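Local coordinates for protein 2,5-dihydroxypyridine 5,6-dioxygenase (PDB 7CUP) that catalyses the iron-dependent dioxygenolytic opening of the 2,5-dihydroxypyridine ring between carbons 5 and 6, giving N-formylmaleamate in aerobic nicotinate degradation, at residues 11-16 / 44-49; 25-30 / 50-55; 97-102 / 119-124; 175-180 / 187-192. All blocks are in the same frame, centred on the assembly; numbering follows the deposited sequence.

Interaction 1 of 4, residues 11-16 / 44-49; sequences MFEHVL and MEAAQR
Glu13 and Ala46 mark the nearest backbone approach of two helical segments, 11-16 and 44-49, whose axes come within 8.4 Å and cross at -57°. So close a meeting is consistent with the small residue at its middle. The methyl of Ala46 points at the other helix and lies 3.5 Å from Glu13 N and 3.6 Å from Phe12 CB. Leu16 works one turn further on: its CG stands anti to the carbonyl carbon (chi1 -69°), and CD1 settles against the second helix, 3.6 Å from Ala47 N and 3.9 Å from Ala47 CB. The other flank is polar at its end but aliphatic along its length. Glu13 lays CG on Ala46 CB at 3.6 Å, while its carboxylate rests over the CB and CD methylenes of Arg49; its partner in charge is Arg49 of the second subunit, and the Arg49 of this chain reaches back to that subunit's Glu13. Replacing Glu13 by an alanine removes the carboxylate and CG, and would probably leave that neighbouring arginine without its acidic mate and a gap beside Ala46. Inward, Phe12 and Leu16 both pack on Val98 of the sheet, and Ala47 on Val54. The pair is thus a helical layer covering one face of a parallel sheet, as in open alpha/beta folds, with its outer rim serving a subunit interface.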
loop_
_atom_site.group_PDB
_atom_site.type_symbol
_atom_site.label_atom_id
_atom_site.label_comp_id
_atom_site.label_asym_id
_atom_site.label_seq_id
_atom_site.Cartn_x
_atom_site.Cartn_y
_atom_site.Cartn_z
ATOM N N MET A 11 16.280 -13.893 -13.063
ATOM C CA MET A 11 17.082 -13.040 -13.977
ATOM C C MET A 11 18.191 -12.388 -13.149
ATOM O O MET A 11 19.345 -12.362 -13.634
ATOM C CB MET A 11 16.242 -11.971 -14.681
ATOM C CG MET A 11 15.360 -12.541 -15.815
ATOM S SD MET A 11 13.899 -11.543 -16.152
ATOM C CE MET A 11 14.654 -9.963 -16.504
ATOM N N PHE A 12 17.865 -11.844 -11.974
ATOM C CA PHE A 12 18.877 -11.139 -11.150
ATOM C C PHE A 12 19.913 -12.148 -10.636
ATOM O O PHE A 12 21.124 -11.807 -10.564
ATOM C CB PHE A 12 18.264 -10.313 -10.020
ATOM C CG PHE A 12 18.043 -8.865 -10.386
ATOM C CD1 PHE A 12 16.894 -8.462 -11.053
ATOM C CD2 PHE A 12 19.007 -7.908 -10.107
ATOM C CE1 PHE A 12 16.705 -7.129 -11.390
ATOM C CE2 PHE A 12 18.819 -6.576 -10.455
ATOM C CZ PHE A 12 17.660 -6.188 -11.082
ATOM N N GLU A 13 19.515 -13.379 -10.327
ATOM C CA GLU A 13 20.514 -14.425 -9.976
ATOM C C GLU A 13 21.481 -14.612 -11.149
ATOM O O GLU A 13 22.699 -14.664 -10.892
ATOM C CB GLU A 13 19.876 -15.762 -9.621
ATOM C CG GLU A 13 19.088 -15.673 -8.349
ATOM C CD GLU A 13 18.299 -16.928 -8.046
ATOM O OE1 GLU A 13 18.959 -17.963 -7.807
ATOM O OE2 GLU A 13 17.035 -16.843 -8.001
ATOM N N HIS A 14 20.972 -14.739 -12.377
ATOM C CA HIS A 14 21.806 -14.933 -13.595
ATOM C C HIS A 14 22.813 -13.783 -13.748
ATOM O O HIS A 14 24.039 -14.045 -13.843
ATOM C CB HIS A 14 20.925 -15.114 -14.834
ATOM C CG HIS A 14 21.695 -15.048 -16.112
ATOM N ND1 HIS A 14 22.348 -16.142 -16.631
ATOM C CD2 HIS A 14 21.882 -14.044 -16.992
ATOM C CE1 HIS A 14 22.929 -15.814 -17.763
ATOM N NE2 HIS A 14 22.656 -14.528 -18.012
ATOM N N VAL A 15 22.345 -12.540 -13.689
ATOM C CA VAL A 15 23.193 -11.342 -13.945
ATOM C C VAL A 15 24.158 -11.136 -12.764
ATOM O O VAL A 15 25.294 -10.760 -13.032
ATOM C CB VAL A 15 22.319 -10.112 -14.272
ATOM C CG1 VAL A 15 23.163 -8.858 -14.476
ATOM C CG2 VAL A 15 21.457 -10.400 -15.512
ATOM N N LEU A 16 23.748 -11.370 -11.514
ATOM C CA LEU A 16 24.667 -11.250 -10.345
ATOM C C LEU A 16 25.763 -12.344 -10.406
ATOM O O LEU A 16 26.906 -12.025 -10.143
ATOM C CB LEU A 16 23.856 -11.344 -9.058
ATOM C CG LEU A 16 22.932 -10.161 -8.754
ATOM C CD1 LEU A 16 22.332 -10.367 -7.376
ATOM C CD2 LEU A 16 23.631 -8.830 -8.824
ATOM N N MET A 44 17.560 -7.874 -4.038
ATOM C CA MET A 44 17.818 -8.245 -2.621
ATOM C C MET A 44 17.692 -9.781 -2.478
ATOM O O MET A 44 18.609 -10.387 -1.921
ATOM C CB MET A 44 16.839 -7.549 -1.673
ATOM C CG MET A 44 17.041 -6.027 -1.554
ATOM S SD MET A 44 18.491 -5.555 -0.584
ATOM C CE MET A 44 17.881 -5.704 1.090
ATOM N N GLU A 45 16.623 -10.367 -3.026
ATOM C CA GLU A 45 16.298 -11.819 -2.955
ATOM C C GLU A 45 17.380 -12.600 -3.696
ATOM O O GLU A 45 17.933 -13.502 -3.106
ATOM C CB GLU A 45 14.893 -12.122 -3.476
ATOM C CG GLU A 45 13.800 -11.745 -2.482
ATOM C CD GLU A 45 14.129 -12.095 -1.027
ATOM O OE1 GLU A 45 14.385 -11.158 -0.191
ATOM O OE2 GLU A 45 14.151 -13.316 -0.725
ATOM N N ALA A 46 17.741 -12.209 -4.913
ATOM C CA ALA A 46 18.744 -12.920 -5.729
ATOM C C ALA A 46 20.127 -12.896 -5.044
ATOM O O ALA A 46 20.802 -13.967 -4.966
ATOM C CB ALA A 46 18.805 -12.323 -7.105
ATOM N N ALA A 47 20.571 -11.744 -4.556
ATOM C CA ALA A 47 21.873 -11.628 -3.855
ATOM C C ALA A 47 21.914 -12.575 -2.656
ATOM O O ALA A 47 22.959 -13.277 -2.479
ATOM C CB ALA A 47 22.129 -10.211 -3.456
ATOM N N GLN A 48 20.825 -12.658 -1.882
ATOM C CA GLN A 48 20.727 -13.634 -0.757
ATOM C C GLN A 48 20.712 -15.090 -1.276
ATOM O O GLN A 48 21.392 -15.929 -0.669
ATOM C CB GLN A 48 19.520 -13.295 0.106
ATOM C CG GLN A 48 19.704 -11.995 0.840
ATOM C CD GLN A 48 18.553 -11.682 1.761
ATOM O OE1 GLN A 48 18.572 -12.044 2.933
ATOM N NE2 GLN A 48 17.585 -10.947 1.252
ATOM N N ARG A 49 20.028 -15.398 -2.377
ATOM C CA ARG A 49 20.070 -16.763 -2.953
ATOM C C ARG A 49 21.515 -17.151 -3.295
ATOM O O ARG A 49 21.838 -18.314 -3.147
ATOM C CB ARG A 49 19.152 -16.894 -4.163
ATOM C CG ARG A 49 17.697 -16.940 -3.744
ATOM C CD ARG A 49 16.814 -17.724 -4.668
ATOM N NE ARG A 49 15.646 -18.042 -3.864
ATOM C CZ ARG A 49 15.468 -19.167 -3.163
ATOM N NH1 ARG A 49 16.344 -20.162 -3.220
ATOM N NH2 ARG A 49 14.370 -19.303 -2.443
#

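Interaction 2 of 4, residues 25-30 / 50-55; sequences QSVAVL and LKAKVY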
loop_
_atom_site.group_PDB
_atom_site.type_symbol
_atom_site.label_atom_id
_atom_site.label_comp_id
_atom_site.label_asym_id
_atom_site.label_seq_id
_atom_site.Cartn_x
_atom_site.Cartn_y
_atom_site.Cartn_z
ATOM N N GLN A 25 30.966 -12.257 -1.256
ATOM C CA GLN A 25 30.730 -10.892 -1.763
ATOM C C GLN A 25 29.639 -10.193 -0.943
ATOM O O GLN A 25 28.734 -10.855 -0.402
ATOM C CB GLN A 25 30.384 -10.951 -3.234
ATOM C CG GLN A 25 31.445 -11.577 -4.117
ATOM C CD GLN A 25 32.578 -10.628 -4.358
ATOM O OE1 GLN A 25 32.472 -9.696 -5.166
ATOM N NE2 GLN A 25 33.664 -10.861 -3.634
ATOM N N SER A 26 29.716 -8.867 -0.904
ATOM C CA SER A 26 28.673 -7.984 -0.335
ATOM C C SER A 26 28.032 -7.168 -1.455
ATOM O O SER A 26 28.747 -6.599 -2.312
ATOM C CB SER A 26 29.243 -7.128 0.735
ATOM O OG SER A 26 29.521 -7.941 1.862
ATOM N N VAL A 27 26.716 -7.156 -1.467
ATOM C CA VAL A 27 25.913 -6.395 -2.463
ATOM C C VAL A 27 25.134 -5.304 -1.727
ATOM O O VAL A 27 24.412 -5.623 -0.752
ATOM C CB VAL A 27 24.961 -7.333 -3.214
ATOM C CG1 VAL A 27 24.072 -6.544 -4.165
ATOM C CG2 VAL A 27 25.713 -8.441 -3.938
ATOM N N ALA A 28 25.236 -4.071 -2.199
ATOM C CA ALA A 28 24.357 -2.957 -1.807
ATOM C C ALA A 28 23.393 -2.681 -2.959
ATOM O O ALA A 28 23.847 -2.497 -4.112
ATOM C CB ALA A 28 25.192 -1.753 -1.460
ATOM N N VAL A 29 22.104 -2.658 -2.645
ATOM C CA VAL A 29 21.029 -2.278 -3.595
ATOM C C VAL A 29 20.673 -0.824 -3.292
ATOM O O VAL A 29 20.140 -0.549 -2.204
ATOM C CB VAL A 29 19.809 -3.211 -3.545
ATOM C CG1 VAL A 29 18.786 -2.777 -4.588
ATOM C CG2 VAL A 29 20.212 -4.656 -3.762
ATOM N N LEU A 30 21.083 0.067 -4.195
ATOM C CA LEU A 30 20.888 1.532 -4.076
ATOM C C LEU A 30 19.536 1.905 -4.683
ATOM O O LEU A 30 19.247 1.507 -5.844
ATOM C CB LEU A 30 22.012 2.241 -4.807
ATOM C CG LEU A 30 21.844 3.753 -4.856
ATOM C CD1 LEU A 30 21.786 4.361 -3.451
ATOM C CD2 LEU A 30 22.949 4.352 -5.691
ATOM N N LEU A 50 22.361 -16.227 -3.733
ATOM C CA LEU A 50 23.766 -16.537 -4.090
ATOM C C LEU A 50 24.623 -16.528 -2.820
ATOM O O LEU A 50 25.819 -16.699 -2.970
ATOM C CB LEU A 50 24.280 -15.539 -5.126
ATOM C CG LEU A 50 23.539 -15.532 -6.466
ATOM C CD1 LEU A 50 23.995 -14.365 -7.346
ATOM C CD2 LEU A 50 23.694 -16.865 -7.196
ATOM N N LYS A 51 24.007 -16.356 -1.642
ATOM C CA LYS A 51 24.658 -16.424 -0.302
ATOM C C LYS A 51 25.576 -15.217 -0.079
ATOM O O LYS A 51 26.415 -15.280 0.813
ATOM C CB LYS A 51 25.487 -17.708 -0.158
ATOM C CG LYS A 51 24.729 -19.023 -0.315
ATOM C CD LYS A 51 25.569 -20.224 0.118
ATOM C CE LYS A 51 25.034 -21.572 -0.327
ATOM N NZ LYS A 51 25.278 -21.804 -1.775
ATOM N N ALA A 52 25.438 -14.158 -0.868
ATOM C CA ALA A 52 26.099 -12.861 -0.618
ATOM C C ALA A 52 25.464 -12.196 0.608
ATOM O O ALA A 52 24.332 -12.505 0.932
ATOM C CB ALA A 52 26.011 -12.009 -1.852
ATOM N N LYS A 53 26.224 -11.376 1.322
ATOM C CA LYS A 53 25.687 -10.399 2.300
ATOM C C LYS A 53 25.015 -9.276 1.492
ATOM O O LYS A 53 25.562 -8.899 0.446
ATOM C CB LYS A 53 26.829 -9.913 3.187
ATOM C CG LYS A 53 27.494 -11.016 4.007
ATOM C CD LYS A 53 26.503 -11.590 5.015
ATOM C CE LYS A 53 26.989 -12.864 5.671
ATOM N NZ LYS A 53 26.222 -13.119 6.915
ATOM N N VAL A 54 23.843 -8.821 1.915
ATOM C CA VAL A 54 23.084 -7.756 1.201
ATOM C C VAL A 54 22.572 -6.708 2.180
ATOM O O VAL A 54 22.256 -7.018 3.321
ATOM C CB VAL A 54 21.929 -8.336 0.369
ATOM C CG1 VAL A 54 22.409 -9.522 -0.432
ATOM C CG2 VAL A 54 20.729 -8.731 1.217
ATOM N N TYR A 55 22.463 -5.476 1.694
ATOM C CA TYR A 55 21.728 -4.389 2.369
ATOM C C TYR A 55 21.266 -3.437 1.271
ATOM O O TYR A 55 21.884 -3.442 0.172
ATOM C CB TYR A 55 22.602 -3.688 3.417
ATOM C CG TYR A 55 23.912 -3.130 2.918
ATOM C CD1 TYR A 55 25.000 -3.960 2.688
ATOM C CD2 TYR A 55 24.080 -1.777 2.670
ATOM C CE1 TYR A 55 26.212 -3.455 2.234
ATOM C CE2 TYR A 55 25.284 -1.252 2.197
ATOM C CZ TYR A 55 26.354 -2.100 1.977
ATOM O OH TYR A 55 27.555 -1.619 1.568
#
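Lys53 O receives the shortest polar bond of this pairing, from Val27 N at 2.8 Å and almost straight (170° at the hydrogen), while Ser26 CA brings a CA-H...O contact to the same oxygen at 3.3 Å. The other main-chain bonds follow: Lys53 N donates to Gln25 O, Tyr55 N to Val27 O, and Val29 N to Tyr55 O at 2.9 Å. Ser26, Val27 and Ala28 thereby pair in parallel with Lys53, Val54 and Tyr55, and the two strands run only 17° apart. Side chains divide between the faces. On the face of Val27 and Val54 the contacts are aliphatic, with Val27 CG2 4.1 Å from Ala52 CB, and helix 37-49 covers Val54. On the opposite face, Tyr55 CG sits between its own backbone N and carbonyl carbon (chi1 56°), and the ring lies across the neighbouring strand. Ala28 CB stands over the ring face in a CH-pi contact, 4.0 Å from the centroid and nearest to CZ at 3.6 Å; Tyr55 OH is bonded beyond to Ala90 O. Strand 26-31, helix 37-49 and strand 53-58 form a beta-alpha-beta unit, and a Schellman motif at Lys51 ends the helix ahead of the second strand. The chemistry implies a division of labour: main-chain bonds fix the register, whereas the tyrosine, held at its hydroxyl, covers the small alanine with its face.

Interaction 3 of 4, residues 97-102 / 119-124; sequences VVDTMM and ILLAVE
Asp99 and Leu121, paired and so on one face of the sheet, lie side by side and point the same way; strands 96-99 and 118-121, joined through helix 107-114, make a beta-alpha-beta unit of the parallel sheet. Both residues have CG anti to the backbone N (chi1 175° and 176°), which sets the two CG atoms in the same direction. Leu121 CD1 lies 3.7 Å from Asp99 OD2 and 3.4 Å from Asp99 O. On the same face Val97 meets Ile119, its CB 4.3 Å from Ile119 CG1, and helix 107-114 packs over the isoleucine. Val98 and Leu120 turn to the opposite face, which helix 5-18 covers through Phe12, Val15 and Leu16. The backbones are joined by Leu120 N to Val97 O, Asp99 N to Leu120 O, and Ala122 N to Asp99 O. Past the strand end the chain curls over Leu121. Met102, its chain bent about CB-CG and again about CG-SD, crosses the leucine at a slant, SD 3.9 Å from Leu121 CD2, and crosses Val123 at about a right angle, CG against CG2. This methionine lies about 8 Å, side chain to side chain, from His318 of the iron site, close to the active centre without entering the coordination sphere. The turn before it is an Asx turn through Met101 N, extended to an Asx motif by Met102 N: both amides reach Asp99 OD1 at 2.8 Å, from one face of the carboxylate plane.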
loop_
_atom_site.group_PDB
_atom_site.type_symbol
_atom_site.label_atom_id
_atom_site.label_comp_id
_atom_site.label_asym_id
_atom_site.label_seq_id
_atom_site.Cartn_x
_atom_site.Cartn_y
_atom_site.Cartn_z
ATOM N N VAL A 97 27.447 -2.758 -6.299
ATOM C CA VAL A 97 26.236 -1.913 -6.073
ATOM C C VAL A 97 25.292 -2.207 -7.230
ATOM O O VAL A 97 25.788 -2.191 -8.380
ATOM C CB VAL A 97 26.605 -0.419 -6.003
ATOM C CG1 VAL A 97 25.360 0.459 -5.922
ATOM C CG2 VAL A 97 27.544 -0.157 -4.829
ATOM N N VAL A 98 24.041 -2.596 -6.932
ATOM C CA VAL A 98 22.945 -2.595 -7.943
ATOM C C VAL A 98 22.295 -1.225 -7.866
ATOM O O VAL A 98 21.643 -0.950 -6.880
ATOM C CB VAL A 98 21.898 -3.682 -7.691
ATOM C CG1 VAL A 98 20.812 -3.597 -8.732
ATOM C CG2 VAL A 98 22.540 -5.057 -7.663
ATOM N N ASP A 99 22.475 -0.395 -8.870
ATOM C CA ASP A 99 21.890 0.963 -8.876
ATOM C C ASP A 99 20.519 0.910 -9.566
ATOM O O ASP A 99 20.448 0.721 -10.785
ATOM C CB ASP A 99 22.917 1.905 -9.503
ATOM C CG ASP A 99 22.424 3.321 -9.685
ATOM O OD1 ASP A 99 21.316 3.617 -9.166
ATOM O OD2 ASP A 99 23.126 4.079 -10.387
ATOM N N THR A 100 19.451 1.104 -8.800
ATOM C CA THR A 100 18.060 1.236 -9.302
ATOM C C THR A 100 17.598 2.689 -9.229
ATOM O O THR A 100 16.385 2.910 -9.371
ATOM C CB THR A 100 17.106 0.354 -8.491
ATOM O OG1 THR A 100 16.950 0.863 -7.159
ATOM C CG2 THR A 100 17.585 -1.073 -8.397
ATOM N N MET A 101 18.496 3.663 -9.067
ATOM C CA MET A 101 18.093 5.100 -8.993
ATOM C C MET A 101 18.822 5.965 -10.041
ATOM O O MET A 101 18.425 7.142 -10.163
ATOM C CB MET A 101 18.313 5.686 -7.591
ATOM C CG MET A 101 19.739 6.021 -7.259
ATOM S SD MET A 101 19.878 6.879 -5.652
ATOM C CE MET A 101 19.671 8.576 -6.140
ATOM N N MET A 102 19.847 5.436 -10.732
ATOM C CA MET A 102 20.520 6.085 -11.893
ATOM C C MET A 102 21.431 7.183 -11.363
ATOM O O MET A 102 21.109 8.354 -11.557
ATOM C CB MET A 102 19.501 6.705 -12.853
ATOM C CG MET A 102 19.418 6.041 -14.185
ATOM S SD MET A 102 20.782 6.525 -15.219
ATOM C CE MET A 102 20.182 8.098 -15.815
ATOM N N ILE A 119 29.749 -1.576 -10.155
ATOM C CA ILE A 119 28.389 -0.970 -10.176
ATOM C C ILE A 119 27.639 -1.502 -11.387
ATOM O O ILE A 119 28.139 -1.303 -12.534
ATOM C CB ILE A 119 28.431 0.560 -10.173
ATOM C CG1 ILE A 119 29.260 1.102 -8.998
ATOM C CG2 ILE A 119 26.996 1.078 -10.207
ATOM C CD1 ILE A 119 29.377 2.638 -8.942
ATOM N N LEU A 120 26.481 -2.126 -11.134
ATOM C CA LEU A 120 25.530 -2.555 -12.196
ATOM C C LEU A 120 24.302 -1.641 -12.161
ATOM O O LEU A 120 23.607 -1.634 -11.166
ATOM C CB LEU A 120 25.122 -4.010 -11.969
ATOM C CG LEU A 120 24.189 -4.572 -13.041
ATOM C CD1 LEU A 120 24.864 -4.563 -14.401
ATOM C CD2 LEU A 120 23.740 -5.964 -12.678
ATOM N N LEU A 121 24.065 -0.878 -13.223
ATOM C CA LEU A 121 22.842 -0.057 -13.372
ATOM C C LEU A 121 21.728 -0.973 -13.888
ATOM O O LEU A 121 22.005 -1.808 -14.778
ATOM C CB LEU A 121 23.112 1.116 -14.313
ATOM C CG LEU A 121 21.887 1.973 -14.600
ATOM C CD1 LEU A 121 21.411 2.693 -13.353
ATOM C CD2 LEU A 121 22.157 2.951 -15.732
ATOM N N ALA A 122 20.529 -0.891 -13.291
ATOM C CA ALA A 122 19.361 -1.739 -13.642
ATOM C C ALA A 122 18.091 -0.920 -13.381
ATOM O O ALA A 122 17.630 -0.927 -12.234
ATOM C CB ALA A 122 19.352 -3.039 -12.849
ATOM N N VAL A 123 17.596 -0.200 -14.395
ATOM C CA VAL A 123 16.476 0.759 -14.193
ATOM C C VAL A 123 15.396 0.537 -15.253
ATOM O O VAL A 123 14.251 1.000 -15.012
ATOM C CB VAL A 123 16.970 2.213 -14.172
ATOM C CG1 VAL A 123 17.677 2.512 -12.869
ATOM C CG2 VAL A 123 17.834 2.568 -15.378
ATOM N N GLU A 124 15.726 -0.153 -16.347
ATOM C CA GLU A 124 14.741 -0.394 -17.427
ATOM C C GLU A 124 13.700 -1.358 -16.885
ATOM O O GLU A 124 13.954 -2.115 -15.942
ATOM C CB GLU A 124 15.376 -0.943 -18.708
ATOM C CG GLU A 124 16.248 0.042 -19.448
ATOM C CD GLU A 124 15.586 1.283 -20.017
ATOM O OE1 GLU A 124 15.429 1.331 -21.238
ATOM O OE2 GLU A 124 15.356 2.253 -19.240
#

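Interaction 4 of 4, residues 175-180 / 187-192; sequences VTEYGY and WDHWPS
The bend formed by Tyr178 and Gly179 is gathered by the carboxylate of Asp188, where strand 175-177, at the edge of an antiparallel sheet, meets strand 187-189, which closes the parallel one. Asp188 OD2 takes Tyr178 N on its syn lone pair at 2.9 Å (164° at the hydrogen). Asp188 OD1 accepts Gly179 N at 3.0 Å from above the carboxylate plane, and His189 N at 2.7 Å on its anti lone pair. OD2 also stands over the centre of the Tyr178 ring face, and Arg186 pairs with it in a salt bridge. An alanine in place of Asp188 would probably leave the amides of Tyr178 and Gly179 without their acceptor and the charge of Arg186 without its counterpart. The glycine adopts a positive phi of 107°, at which a side chain would press on the preceding carbonyl oxygen, and its CA makes a straight CA-H...O contact to His189 O. Ser192 OG donates to that same oxygen at 2.8 Å. Just before the bend, Glu177 OE2 approaches the Trp187 ring at its edge, CZ3 3.6 Å away, while a water joins Glu177 OE1 to His189 ND1. With the side chain of Glu177 about 8 Å from the iron, the arrangement is a buried junction of two sheets flanking a non-haem iron site.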
loop_
_atom_site.group_PDB
_atom_site.type_symbol
_atom_site.label_atom_id
_atom_site.label_comp_id
_atom_site.label_asym_id
_atom_site.label_seq_id
_atom_site.Cartn_x
_atom_site.Cartn_y
_atom_site.Cartn_z
ATOM N N VAL A 175 35.325 2.863 -24.162
ATOM C CA VAL A 175 34.469 2.345 -23.059
ATOM C C VAL A 175 33.495 1.347 -23.667
ATOM O O VAL A 175 32.960 1.626 -24.750
ATOM C CB VAL A 175 33.769 3.486 -22.308
ATOM C CG1 VAL A 175 32.761 2.969 -21.291
ATOM C CG2 VAL A 175 34.789 4.377 -21.625
ATOM N N THR A 176 33.330 0.205 -23.007
ATOM C CA THR A 176 32.351 -0.848 -23.374
ATOM C C THR A 176 31.213 -0.923 -22.346
ATOM O O THR A 176 31.446 -0.636 -21.157
ATOM C CB THR A 176 33.047 -2.203 -23.502
ATOM O OG1 THR A 176 33.493 -2.615 -22.209
ATOM C CG2 THR A 176 34.209 -2.132 -24.468
ATOM N N GLU A 177 30.019 -1.289 -22.815
ATOM C CA GLU A 177 28.886 -1.732 -21.973
ATOM C C GLU A 177 28.408 -3.054 -22.558
ATOM O O GLU A 177 27.967 -2.993 -23.706
ATOM C CB GLU A 177 27.782 -0.666 -21.955
ATOM C CG GLU A 177 28.241 0.719 -21.598
ATOM C CD GLU A 177 27.128 1.722 -21.365
ATOM O OE1 GLU A 177 25.983 1.291 -21.228
ATOM O OE2 GLU A 177 27.410 2.938 -21.301
ATOM N N TYR A 178 28.539 -4.190 -21.842
ATOM C CA TYR A 178 28.095 -5.554 -22.266
ATOM C C TYR A 178 27.119 -6.175 -21.249
ATOM O O TYR A 178 26.735 -7.360 -21.416
ATOM C CB TYR A 178 29.280 -6.513 -22.508
ATOM C CG TYR A 178 30.335 -6.586 -21.416
ATOM C CD1 TYR A 178 30.117 -7.311 -20.248
ATOM C CD2 TYR A 178 31.580 -5.986 -21.561
ATOM C CE1 TYR A 178 31.066 -7.393 -19.241
ATOM C CE2 TYR A 178 32.545 -6.065 -20.562
ATOM C CZ TYR A 178 32.297 -6.771 -19.395
ATOM O OH TYR A 178 33.244 -6.894 -18.400
ATOM N N GLY A 179 26.687 -5.419 -20.233
ATOM C CA GLY A 179 25.473 -5.757 -19.463
ATOM C C GLY A 179 25.729 -6.296 -18.066
ATOM O O GLY A 179 24.745 -6.625 -17.374
ATOM N N TYR A 180 26.981 -6.434 -17.624
ATOM C CA TYR A 180 27.250 -7.006 -16.278
ATOM C C TYR A 180 28.559 -6.439 -15.741
ATOM O O TYR A 180 29.372 -5.924 -16.550
ATOM C CB TYR A 180 27.072 -8.530 -16.298
ATOM C CG TYR A 180 27.973 -9.362 -17.179
ATOM C CD1 TYR A 180 27.606 -9.725 -18.467
ATOM C CD2 TYR A 180 29.178 -9.876 -16.695
ATOM C CE1 TYR A 180 28.423 -10.519 -19.258
ATOM C CE2 TYR A 180 29.996 -10.689 -17.473
ATOM C CZ TYR A 180 29.620 -11.018 -18.761
ATOM O OH TYR A 180 30.435 -11.825 -19.510
ATOM N N TRP A 187 31.943 -0.345 -14.138
ATOM C CA TRP A 187 30.544 0.126 -14.258
ATOM C C TRP A 187 29.981 -0.508 -15.529
ATOM O O TRP A 187 30.695 -0.549 -16.571
ATOM C CB TRP A 187 30.438 1.665 -14.265
ATOM C CG TRP A 187 29.023 2.146 -14.330
ATOM C CD1 TRP A 187 28.222 2.534 -13.296
ATOM C CD2 TRP A 187 28.228 2.308 -15.520
ATOM N NE1 TRP A 187 26.986 2.912 -13.761
ATOM C CE2 TRP A 187 26.962 2.786 -15.119
ATOM C CE3 TRP A 187 28.486 2.151 -16.885
ATOM C CZ2 TRP A 187 25.952 3.079 -16.031
ATOM C CZ3 TRP A 187 27.473 2.410 -17.784
ATOM C CH2 TRP A 187 26.224 2.872 -17.361
ATOM N N ASP A 188 28.774 -1.044 -15.451
ATOM C CA ASP A 188 28.036 -1.504 -16.656
ATOM C C ASP A 188 26.535 -1.395 -16.395
ATOM O O ASP A 188 26.137 -1.016 -15.272
ATOM C CB ASP A 188 28.481 -2.901 -17.079
ATOM C CG ASP A 188 28.409 -3.163 -18.579
ATOM O OD1 ASP A 188 27.445 -2.671 -19.229
ATOM O OD2 ASP A 188 29.306 -3.908 -19.097
ATOM N N HIS A 189 25.747 -1.613 -17.444
ATOM C CA HIS A 189 24.298 -1.311 -17.463
ATOM C C HIS A 189 23.600 -2.521 -18.040
ATOM O O HIS A 189 23.895 -2.856 -19.188
ATOM C CB HIS A 189 24.066 -0.084 -18.339
ATOM C CG HIS A 189 22.663 0.419 -18.348
ATOM N ND1 HIS A 189 22.282 1.476 -19.149
ATOM C CD2 HIS A 189 21.548 -0.003 -17.714
ATOM C CE1 HIS A 189 21.000 1.712 -18.949
ATOM N NE2 HIS A 189 20.534 0.826 -18.092
ATOM N N TRP A 190 22.782 -3.193 -17.244
ATOM C CA TRP A 190 21.831 -4.183 -17.768
ATOM C C TRP A 190 20.538 -3.461 -18.143
ATOM O O TRP A 190 19.879 -2.953 -17.235
ATOM C CB TRP A 190 21.632 -5.224 -16.691
ATOM C CG TRP A 190 20.540 -6.193 -16.987
ATOM C CD1 TRP A 190 19.962 -6.519 -18.184
ATOM C CD2 TRP A 190 19.892 -6.968 -15.996
ATOM N NE1 TRP A 190 19.003 -7.475 -17.984
ATOM C CE2 TRP A 190 18.936 -7.759 -16.653
ATOM C CE3 TRP A 190 20.019 -7.025 -14.609
ATOM C CZ2 TRP A 190 18.130 -8.657 -15.961
ATOM C CZ3 TRP A 190 19.222 -7.914 -13.928
ATOM C CH2 TRP A 190 18.309 -8.725 -14.599
ATOM N N PRO A 191 20.148 -3.316 -19.440
ATOM C CA PRO A 191 20.800 -3.917 -20.607
ATOM C C PRO A 191 21.677 -2.976 -21.446
ATOM O O PRO A 191 21.524 -1.761 -21.337
ATOM C CB PRO A 191 19.581 -4.220 -21.474
ATOM C CG PRO A 191 18.716 -2.986 -21.287
ATOM C CD PRO A 191 19.006 -2.506 -19.880
ATOM N N SER A 192 22.555 -3.540 -22.287
ATOM C CA SER A 192 23.439 -2.764 -23.193
ATOM C C SER A 192 23.994 -3.701 -24.270
ATOM O O SER A 192 23.210 -4.511 -24.801
ATOM C CB SER A 192 24.500 -2.005 -22.417
ATOM O OG SER A 192 25.331 -2.866 -21.635
HETATM O O HOH W 1 31.438 0.535 -18.852
HETATM O O HOH W 2 24.012 3.019 -20.550
#

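Interactions 2 and 3 pair strands within one parallel sheet, interaction 2 at its outer edge and interaction 3 in its interior, while interaction 4 joins the last strand of that sheet, 187-189, to the edge of an antiparallel one. Interaction 1 is the helical layer laid on one face, and Phe12 ties it to interaction 3 through Val98 and to interaction 4 through Trp190. Chemistry follows place. Strand pairs rely on regular main-chain bonds, the helices on apolar packing round small alanines, and the junction of interaction 4 on a buried carboxylate and water. Interactions 1 and 2 touch other subunits, whereas interactions 3 and 4 are enclosed within the chain, nearer the iron.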